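Local coordinates for protein cyanophycinase-like exopeptidase (actinobacterium SCGC AAA027-L06, PDB 6NQC) that probably hydrolyses peptide bonds as a serine exopeptidase of family S51, related to cyanophycinase, at residues L94-V108 / H125-W137. Sequence-based numbering, arbitrary orientation.
Sequences LPVLKREDADNPEFV and HYLADTLINTPLW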
ATOM      1  N   LEU A  94      -5.012  -4.121 -13.383  1.00 20.41           N
ATOM      2  CA  LEU A  94      -4.511  -5.501 -13.496  1.00 22.57           C
ATOM      3  C   LEU A  94      -5.500  -6.401 -12.795  1.00 20.68           C
ATOM      4  O   LEU A  94      -5.482  -6.489 -11.556  1.00 24.76           O
ATOM      5  CB  LEU A  94      -3.142  -5.654 -12.844  1.00 26.14           C
ATOM      6  CG  LEU A  94      -1.961  -5.869 -13.775  1.00 36.99           C
ATOM      7  CD1 LEU A  94      -1.874  -4.659 -14.675  1.00 34.13           C
ATOM      8  CD2 LEU A  94      -0.686  -6.054 -13.007  1.00 31.53           C
ATOM      9  N   PRO A  95      -6.400  -7.064 -13.525  1.00 23.51           N
ATOM     10  CA  PRO A  95      -7.474  -7.844 -12.824  1.00 29.55           C
ATOM     11  C   PRO A  95      -6.943  -9.171 -12.282  1.00 26.84           C
ATOM     12  O   PRO A  95      -7.253 -10.215 -12.765  1.00 24.43           O
ATOM     13  CB  PRO A  95      -8.484  -8.046 -13.957  1.00 28.71           C
ATOM     14  CG  PRO A  95      -7.682  -8.020 -15.239  1.00 25.54           C
ATOM     15  CD  PRO A  95      -6.568  -7.045 -14.995  1.00 26.05           C
ATOM     16  N   VAL A  96      -6.045  -9.073 -11.299  1.00 25.89           N
ATOM     17  CA  VAL A  96      -5.441 -10.258 -10.691  1.00 25.03           C
ATOM     18  C   VAL A  96      -6.321 -10.613  -9.499  1.00 22.43           C
ATOM     19  O   VAL A  96      -6.238  -9.993  -8.441  1.00 22.01           O
ATOM     20  CB  VAL A  96      -3.989 -10.024 -10.285  1.00 23.24           C
ATOM     21  CG1 VAL A  96      -3.450 -11.179  -9.470  1.00 19.02           C
ATOM     22  CG2 VAL A  96      -3.139  -9.824 -11.530  1.00 27.92           C
ATOM     23  N   LEU A  97      -7.201 -11.594  -9.685  1.00 20.88           N
ATOM     24  CA  LEU A  97      -8.217 -11.860  -8.681  1.00 23.42           C
ATOM     25  C   LEU A  97      -7.995 -13.155  -7.926  1.00 23.26           C
ATOM     26  O   LEU A  97      -8.572 -13.330  -6.845  1.00 24.82           O
ATOM     27  CB  LEU A  97      -9.597 -11.885  -9.329  1.00 27.74           C
ATOM     28  CG  LEU A  97      -9.931 -10.711 -10.241  1.00 33.50           C
ATOM     29  CD1 LEU A  97     -11.378 -10.809 -10.712  1.00 31.39           C
ATOM     30  CD2 LEU A  97      -9.693  -9.367  -9.574  1.00 30.38           C
ATOM     31  N   LYS A  98      -7.189 -14.058  -8.468  1.00 23.69           N
ATOM     32  CA  LYS A  98      -6.822 -15.302  -7.804  1.00 24.07           C
ATOM     33  C   LYS A  98      -5.366 -15.573  -8.159  1.00 20.15           C
ATOM     34  O   LYS A  98      -4.813 -14.982  -9.082  1.00 20.24           O
ATOM     35  CB  LYS A  98      -7.751 -16.462  -8.220  1.00 30.05           C
ATOM     36  CG  LYS A  98      -7.766 -16.747  -9.719  1.00 33.37           C
ATOM     37  CD  LYS A  98      -8.883 -17.729 -10.117  1.00 41.99           C
ATOM     38  CE  LYS A  98      -8.705 -18.196 -11.573  1.00 54.84           C
ATOM     39  NZ  LYS A  98      -8.765 -17.060 -12.550  1.00 46.77           N
ATOM     40  N   ARG A  99      -4.768 -16.524  -7.451  1.00 24.25           N
ATOM     41  CA  ARG A  99      -3.328 -16.698  -7.496  1.00 27.07           C
ATOM     42  C   ARG A  99      -2.851 -17.122  -8.881  1.00 26.25           C
ATOM     43  O   ARG A  99      -1.764 -16.715  -9.312  1.00 23.29           O
ATOM     44  CB  ARG A  99      -2.926 -17.704  -6.409  1.00 25.15           C
ATOM     45  CG  ARG A  99      -1.457 -17.881  -6.285  1.00 21.40           C
ATOM     46  CD  ARG A  99      -1.060 -18.612  -5.012  1.00 26.10           C
ATOM     47  NE  ARG A  99       0.384 -18.839  -5.023  1.00 26.36           N
ATOM     48  CZ  ARG A  99       1.269 -18.074  -4.404  1.00 22.52           C
ATOM     49  NH1 ARG A  99       0.866 -17.029  -3.693  1.00 22.41           N
ATOM     50  NH2 ARG A  99       2.561 -18.359  -4.498  1.00 28.25           N
ATOM     51  N   GLU A 100      -3.652 -17.902  -9.611  1.00 28.73           N
ATOM     52  CA  GLU A 100      -3.275 -18.270 -10.966  1.00 30.28           C
ATOM     53  C   GLU A 100      -3.023 -17.039 -11.830  1.00 22.94           C
ATOM     54  O   GLU A 100      -2.121 -17.046 -12.677  1.00 23.76           O
ATOM     55  CB  GLU A 100      -4.371 -19.137 -11.590  1.00 37.01           C
ATOM     56  CG  GLU A 100      -4.836 -20.322 -10.723  1.00 50.15           C
ATOM     57  CD  GLU A 100      -5.800 -19.922  -9.582  1.00 41.44           C
ATOM     58  OE1 GLU A 100      -7.008 -19.890  -9.815  1.00 64.43           O
ATOM     59  OE2 GLU A 100      -5.338 -19.638  -8.448  1.00 42.17           O
ATOM     60  N   ASP A 101      -3.777 -15.957 -11.615  1.00 25.32           N
ATOM     61  CA  ASP A 101      -3.595 -14.766 -12.433  1.00 26.05           C
ATOM     62  C   ASP A 101      -2.252 -14.083 -12.187  1.00 23.46           C
ATOM     63  O   ASP A 101      -1.812 -13.309 -13.022  1.00 20.99           O
ATOM     64  CB  ASP A 101      -4.723 -13.761 -12.156  1.00 27.42           C
ATOM     65  CG  ASP A 101      -6.099 -14.346 -12.380  1.00 27.19           C
ATOM     66  OD1 ASP A 101      -6.210 -15.312 -13.160  1.00 40.58           O
ATOM     67  OD2 ASP A 101      -7.055 -13.869 -11.719  1.00 24.12           O
ATOM     68  N   ALA A 102      -1.607 -14.334 -11.046  1.00 25.11           N
ATOM     69  CA  ALA A 102      -0.321 -13.726 -10.751  1.00 22.39           C
ATOM     70  C   ALA A 102       0.819 -14.378 -11.508  1.00 23.46           C
ATOM     71  O   ALA A 102       1.967 -14.011 -11.290  1.00 24.62           O
ATOM     72  CB  ALA A 102      -0.078 -13.751  -9.239  1.00 19.41           C
ATOM     73  N   ASP A 103       0.530 -15.332 -12.398  1.00 28.70           N
ATOM     74  CA  ASP A 103       1.532 -15.935 -13.275  1.00 30.43           C
ATOM     75  C   ASP A 103       1.413 -15.430 -14.711  1.00 33.13           C
ATOM     76  O   ASP A 103       2.287 -15.720 -15.522  1.00 33.74           O
ATOM     77  CB  ASP A 103       1.404 -17.474 -13.295  1.00 28.69           C
ATOM     78  CG  ASP A 103       1.600 -18.120 -11.922  1.00 44.61           C
ATOM     79  OD1 ASP A 103       2.459 -17.666 -11.139  1.00 38.70           O
ATOM     80  OD2 ASP A 103       0.901 -19.118 -11.637  1.00 45.15           O
ATOM     81  N   ASN A 104       0.333 -14.699 -15.051  1.00 28.88           N
ATOM     82  CA  ASN A 104       0.147 -14.099 -16.369  1.00 32.11           C
ATOM     83  C   ASN A 104       1.367 -13.301 -16.803  1.00 34.43           C
ATOM     84  O   ASN A 104       1.612 -12.203 -16.290  1.00 30.86           O
ATOM     85  CB  ASN A 104      -1.097 -13.198 -16.319  1.00 32.09           C
ATOM     86  CG  ASN A 104      -1.530 -12.713 -17.678  1.00 33.23           C
ATOM     87  OD1 ASN A 104      -0.713 -12.347 -18.512  1.00 38.65           O
ATOM     88  ND2 ASN A 104      -2.833 -12.698 -17.897  1.00 39.30           N
ATOM     89  N   PRO A 105       2.129 -13.792 -17.780  1.00 33.62           N
ATOM     90  CA  PRO A 105       3.364 -13.081 -18.184  1.00 30.46           C
ATOM     91  C   PRO A 105       3.124 -11.695 -18.761  1.00 31.67           C
ATOM     92  O   PRO A 105       4.052 -10.880 -18.763  1.00 30.44           O
ATOM     93  CB  PRO A 105       3.989 -14.003 -19.250  1.00 38.18           C
ATOM     94  CG  PRO A 105       3.254 -15.317 -19.130  1.00 43.62           C
ATOM     95  CD  PRO A 105       1.875 -14.979 -18.625  1.00 38.73           C
ATOM     96  N   GLU A 106       1.942 -11.409 -19.292  1.00 33.56           N
ATOM     97  CA  GLU A 106       1.633 -10.045 -19.698  1.00 38.75           C
ATOM     98  C   GLU A 106       1.606  -9.132 -18.472  1.00 32.50           C
ATOM     99  O   GLU A 106       2.211  -8.050 -18.479  1.00 26.73           O
ATOM    100  CB  GLU A 106       0.306  -9.989 -20.454  1.00 42.01           C
ATOM    101  CG  GLU A 106       0.173 -11.016 -21.582  1.00 56.83           C
ATOM    102  CD  GLU A 106      -1.197 -11.705 -21.585  1.00 73.30           C
ATOM    103  OE1 GLU A 106      -1.257 -12.917 -21.259  1.00 68.22           O
ATOM    104  OE2 GLU A 106      -2.205 -11.033 -21.923  1.00 79.45           O
ATOM    105  N   PHE A 107       0.895  -9.576 -17.416  1.00 31.73           N
ATOM    106  CA  PHE A 107       0.813  -8.784 -16.189  1.00 27.08           C
ATOM    107  C   PHE A 107       2.195  -8.615 -15.562  1.00 26.80           C
ATOM    108  O   PHE A 107       2.574  -7.510 -15.143  1.00 21.09           O
ATOM    109  CB  PHE A 107      -0.148  -9.442 -15.205  1.00 24.84           C
ATOM    110  CG  PHE A 107      -1.595  -9.451 -15.648  1.00 30.15           C
ATOM    111  CD1 PHE A 107      -2.042  -8.640 -16.684  1.00 30.85           C
ATOM    112  CD2 PHE A 107      -2.515 -10.286 -15.007  1.00 30.60           C
ATOM    113  CE1 PHE A 107      -3.357  -8.647 -17.065  1.00 30.18           C
ATOM    114  CE2 PHE A 107      -3.841 -10.307 -15.394  1.00 34.86           C
ATOM    115  CZ  PHE A 107      -4.259  -9.483 -16.428  1.00 42.39           C
ATOM    116  N   VAL A 108       2.982  -9.695 -15.505  1.00 25.59           N
ATOM    117  CA  VAL A 108       4.325  -9.621 -14.929  1.00 25.76           C
ATOM    118  C   VAL A 108       5.206  -8.684 -15.722  1.00 25.59           C
ATOM    119  O   VAL A 108       6.043  -7.976 -15.141  1.00 23.51           O
ATOM    120  CB  VAL A 108       4.920 -11.054 -14.840  1.00 30.63           C
ATOM    121  CG1 VAL A 108       6.401 -11.031 -14.444  1.00 33.50           C
ATOM    122  CG2 VAL A 108       4.130 -11.889 -13.869  1.00 28.88           C
ATOM    123  N   HIS A 125      -5.650 -10.573   4.168  1.00 19.55           N
ATOM    124  CA  HIS A 125      -5.202 -11.959   4.152  1.00 19.71           C
ATOM    125  C   HIS A 125      -5.260 -12.521   2.741  1.00 20.92           C
ATOM    126  O   HIS A 125      -4.321 -13.212   2.309  1.00 17.10           O
ATOM    127  CB  HIS A 125      -6.029 -12.773   5.132  1.00 18.38           C
ATOM    128  CG  HIS A 125      -5.896 -12.270   6.529  1.00 18.51           C
ATOM    129  ND1 HIS A 125      -4.802 -12.560   7.313  1.00 18.83           N
ATOM    130  CD2 HIS A 125      -6.683 -11.442   7.263  1.00 24.10           C
ATOM    131  CE1 HIS A 125      -4.941 -11.964   8.489  1.00 23.23           C
ATOM    132  NE2 HIS A 125      -6.067 -11.275   8.484  1.00 23.93           N
ATOM    133  N   TYR A 126      -6.324 -12.211   1.999  1.00 18.55           N
ATOM    134  CA  TYR A 126      -6.416 -12.683   0.624  1.00 17.09           C
ATOM    135  C   TYR A 126      -5.352 -12.024  -0.254  1.00 16.29           C
ATOM    136  O   TYR A 126      -4.746 -12.689  -1.104  1.00 18.23           O
ATOM    137  CB  TYR A 126      -7.819 -12.434   0.076  1.00 15.77           C
ATOM    138  CG  TYR A 126      -8.068 -13.085  -1.270  1.00 19.31           C
ATOM    139  CD1 TYR A 126      -8.222 -14.454  -1.383  1.00 22.12           C
ATOM    140  CD2 TYR A 126      -8.155 -12.308  -2.436  1.00 13.17           C
ATOM    141  CE1 TYR A 126      -8.448 -15.066  -2.608  1.00 22.00           C
ATOM    142  CE2 TYR A 126      -8.365 -12.898  -3.684  1.00 17.16           C
ATOM    143  CZ  TYR A 126      -8.513 -14.288  -3.759  1.00 23.93           C
ATOM    144  OH  TYR A 126      -8.724 -14.904  -4.977  1.00 23.72           O
ATOM    145  N   LEU A 127      -5.124 -10.714  -0.069  1.00 15.26           N
ATOM    146  CA  LEU A 127      -4.119 -10.027  -0.858  1.00 17.33           C
ATOM    147  C   LEU A 127      -2.783 -10.718  -0.687  1.00 15.90           C
ATOM    148  O   LEU A 127      -2.130 -11.095  -1.668  1.00 18.12           O
ATOM    149  CB  LEU A 127      -4.020  -8.558  -0.446  1.00 17.97           C
ATOM    150  CG  LEU A 127      -2.913  -7.753  -1.170  1.00 15.45           C
ATOM    151  CD1 LEU A 127      -2.986  -7.972  -2.692  1.00 17.11           C
ATOM    152  CD2 LEU A 127      -3.002  -6.279  -0.834  1.00 12.63           C
ATOM    153  N   ALA A 128      -2.376 -10.924   0.575  1.00 19.34           N
ATOM    154  CA  ALA A 128      -1.103 -11.553   0.872  1.00 12.26           C
ATOM    155  C   ALA A 128      -1.026 -12.977   0.323  1.00 17.42           C
ATOM    156  O   ALA A 128      -0.057 -13.342  -0.363  1.00 19.56           O
ATOM    157  CB  ALA A 128      -0.887 -11.582   2.386  1.00 15.01           C
ATOM    158  N   ASP A 129      -2.007 -13.812   0.658  1.00 18.73           N
ATOM    159  CA  ASP A 129      -1.966 -15.210   0.222  1.00 22.11           C
ATOM    160  C   ASP A 129      -1.973 -15.337  -1.301  1.00 20.02           C
ATOM    161  O   ASP A 129      -1.377 -16.262  -1.847  1.00 20.90           O
ATOM    162  CB  ASP A 129      -3.148 -15.973   0.799  1.00 18.19           C
ATOM    163  CG  ASP A 129      -3.030 -16.231   2.302  1.00 22.68           C
ATOM    164  OD1 ASP A 129      -1.917 -16.145   2.862  1.00 19.56           O
ATOM    165  OD2 ASP A 129      -4.073 -16.489   2.925  1.00 28.01           O
ATOM    166  N   THR A 130      -2.586 -14.385  -2.007  1.00 15.86           N
ATOM    167  CA  THR A 130      -2.724 -14.504  -3.449  1.00 16.81           C
ATOM    168  C   THR A 130      -1.464 -14.080  -4.186  1.00 18.48           C
ATOM    169  O   THR A 130      -1.128 -14.706  -5.197  1.00 18.41           O
ATOM    170  CB  THR A 130      -3.932 -13.693  -3.944  1.00 15.65           C
ATOM    171  OG1 THR A 130      -5.144 -14.261  -3.418  1.00 18.12           O
ATOM    172  CG2 THR A 130      -4.034 -13.737  -5.412  1.00 21.40           C
ATOM    173  N   LEU A 131      -0.733 -13.070  -3.698  1.00 14.11           N
ATOM    174  CA  LEU A 131       0.444 -12.596  -4.412  1.00 15.75           C
ATOM    175  C   LEU A 131       1.771 -13.042  -3.811  1.00 15.85           C
ATOM    176  O   LEU A 131       2.814 -12.876  -4.470  1.00 15.85           O
ATOM    177  CB  LEU A 131       0.462 -11.068  -4.497  1.00 16.00           C
ATOM    178  CG  LEU A 131      -0.764 -10.468  -5.200  1.00 18.35           C
ATOM    179  CD1 LEU A 131      -0.661  -8.950  -5.291  1.00 17.64           C
ATOM    180  CD2 LEU A 131      -1.002 -11.109  -6.560  1.00 19.37           C
ATOM    181  N   ILE A 132       1.789 -13.543  -2.569  1.00 18.35           N
ATOM    182  CA  ILE A 132       3.092 -13.772  -1.931  1.00 18.85           C
ATOM    183  C   ILE A 132       3.884 -14.762  -2.770  1.00 14.74           C
ATOM    184  O   ILE A 132       3.355 -15.793  -3.206  1.00 16.79           O
ATOM    185  CB  ILE A 132       2.914 -14.270  -0.492  1.00 18.19           C
ATOM    186  CG1 ILE A 132       4.241 -14.276   0.238  1.00 21.71           C
ATOM    187  CG2 ILE A 132       2.270 -15.658  -0.508  1.00 17.88           C
ATOM    188  CD1 ILE A 132       4.109 -14.513   1.768  1.00 19.07           C
ATOM    189  N   ASN A 133       5.160 -14.458  -2.996  1.00 17.01           N
ATOM    190  CA  ASN A 133       6.064 -15.365  -3.700  1.00 19.07           C
ATOM    191  C   ASN A 133       5.538 -15.745  -5.079  1.00 17.47           C
ATOM    192  O   ASN A 133       5.668 -16.893  -5.525  1.00 19.81           O
ATOM    193  CB  ASN A 133       6.333 -16.631  -2.885  1.00 20.60           C
ATOM    194  CG  ASN A 133       6.898 -16.333  -1.541  1.00 18.38           C
ATOM    195  OD1 ASN A 133       7.565 -15.308  -1.350  1.00 23.26           O
ATOM    196  ND2 ASN A 133       6.648 -17.207  -0.594  1.00 26.72           N
ATOM    197  N   THR A 134       4.984 -14.757  -5.798  1.00 18.27           N
ATOM    198  CA  THR A 134       4.544 -15.003  -7.150  1.00 21.17           C
ATOM    199  C   THR A 134       5.445 -14.242  -8.117  1.00 21.25           C
ATOM    200  O   THR A 134       6.092 -13.253  -7.747  1.00 18.03           O
ATOM    201  CB  THR A 134       3.106 -14.544  -7.405  1.00 21.82           C
ATOM    202  OG1 THR A 134       3.044 -13.131  -7.141  1.00 17.27           O
ATOM    203  CG2 THR A 134       2.101 -15.274  -6.565  1.00 19.41           C
ATOM    204  N   PRO A 135       5.447 -14.620  -9.388  1.00 18.80           N
ATOM    205  CA  PRO A 135       6.220 -13.835 -10.353  1.00 24.18           C
ATOM    206  C   PRO A 135       5.731 -12.401 -10.429  1.00 17.62           C
ATOM    207  O   PRO A 135       6.538 -11.487 -10.587  1.00 17.79           O
ATOM    208  CB  PRO A 135       6.024 -14.602 -11.672  1.00 22.21           C
ATOM    209  CG  PRO A 135       4.992 -15.615 -11.442  1.00 25.67           C
ATOM    210  CD  PRO A 135       4.879 -15.859  -9.978  1.00 22.49           C
ATOM    211  N   LEU A 136       4.430 -12.166 -10.273  1.00 20.65           N
ATOM    212  CA  LEU A 136       3.914 -10.791 -10.319  1.00 20.32           C
ATOM    213  C   LEU A 136       4.477  -9.955  -9.173  1.00 20.22           C
ATOM    214  O   LEU A 136       4.900  -8.805  -9.367  1.00 14.12           O
ATOM    215  CB  LEU A 136       2.384 -10.814 -10.269  1.00 14.27           C
ATOM    216  CG  LEU A 136       1.760  -9.421 -10.395  1.00 19.35           C
ATOM    217  CD1 LEU A 136       1.764  -9.009 -11.847  1.00 16.69           C
ATOM    218  CD2 LEU A 136       0.373  -9.398  -9.827  1.00 24.12           C
ATOM    219  N   TRP A 137       4.494 -10.513  -7.972  1.00 19.51           N
ATOM    220  CA  TRP A 137       5.066  -9.780  -6.846  1.00 14.93           C
ATOM    221  C   TRP A 137       6.554  -9.496  -7.084  1.00 20.96           C
ATOM    222  O   TRP A 137       7.038  -8.406  -6.800  1.00 17.52           O
ATOM    223  CB  TRP A 137       4.871 -10.560  -5.523  1.00 20.73           C
ATOM    224  CG  TRP A 137       5.771  -9.952  -4.535  1.00 21.61           C
ATOM    225  CD1 TRP A 137       6.935 -10.464  -4.047  1.00 26.02           C
ATOM    226  CD2 TRP A 137       5.640  -8.640  -3.982  1.00 19.90           C
ATOM    227  NE1 TRP A 137       7.546  -9.539  -3.234  1.00 23.01           N
ATOM    228  CE2 TRP A 137       6.765  -8.421  -3.158  1.00 22.11           C
ATOM    229  CE3 TRP A 137       4.700  -7.624  -4.123  1.00 26.31           C
ATOM    230  CZ2 TRP A 137       6.967  -7.227  -2.476  1.00 19.40           C
ATOM    231  CZ3 TRP A 137       4.896  -6.448  -3.433  1.00 24.62           C
ATOM    232  CH2 TRP A 137       6.016  -6.262  -2.619  1.00 23.34           C
TER
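Arg99 reaches Ile132 O with CG anti to the backbone N (chi1 -175°) and the chain extended through NE. Arg99 NH1 lies 2.8 Å from Ile132 O, and NH2 of the same guanidinium bonds that oxygen too, so two nitrogens grip one carbonyl end-on, in the guanidinium plane. NH1 also makes a weak bond to Asp129 O. Thr134 CG2 covers one face of the guanidinium, 3.6 Å from Arg99 CZ. The arginine thus ties together carbonyls in and just past the last turn of helix 124-131, where its positive charge would suit the helix dipole. Tyr126, its CG likewise anti to N (chi1 -171°), turns its OH to Leu97 O. The modelled Tyr126 OH to Leu97 O distance, 2.4 Å, is doubtfully short; Leu97 O lies at the ring edge, in plane. Beyond the type II turn 131-134, Leu136 N donates to Ala102 O, 3.2 Å away. Leu136 fits between Val96, Ala102 and Phe107; its CD2 meets Val96 CG2 tip to tip at 3.9 Å. Val108 CG2 packs 4.0 Å from Pro135 CB. Thr134 N-caps helix 135-145, accepting from Trp137 N. The contact joins two successive crossover connections of the alpha/beta fold, 90-93 to 116-119 and 116-119 to 149-153.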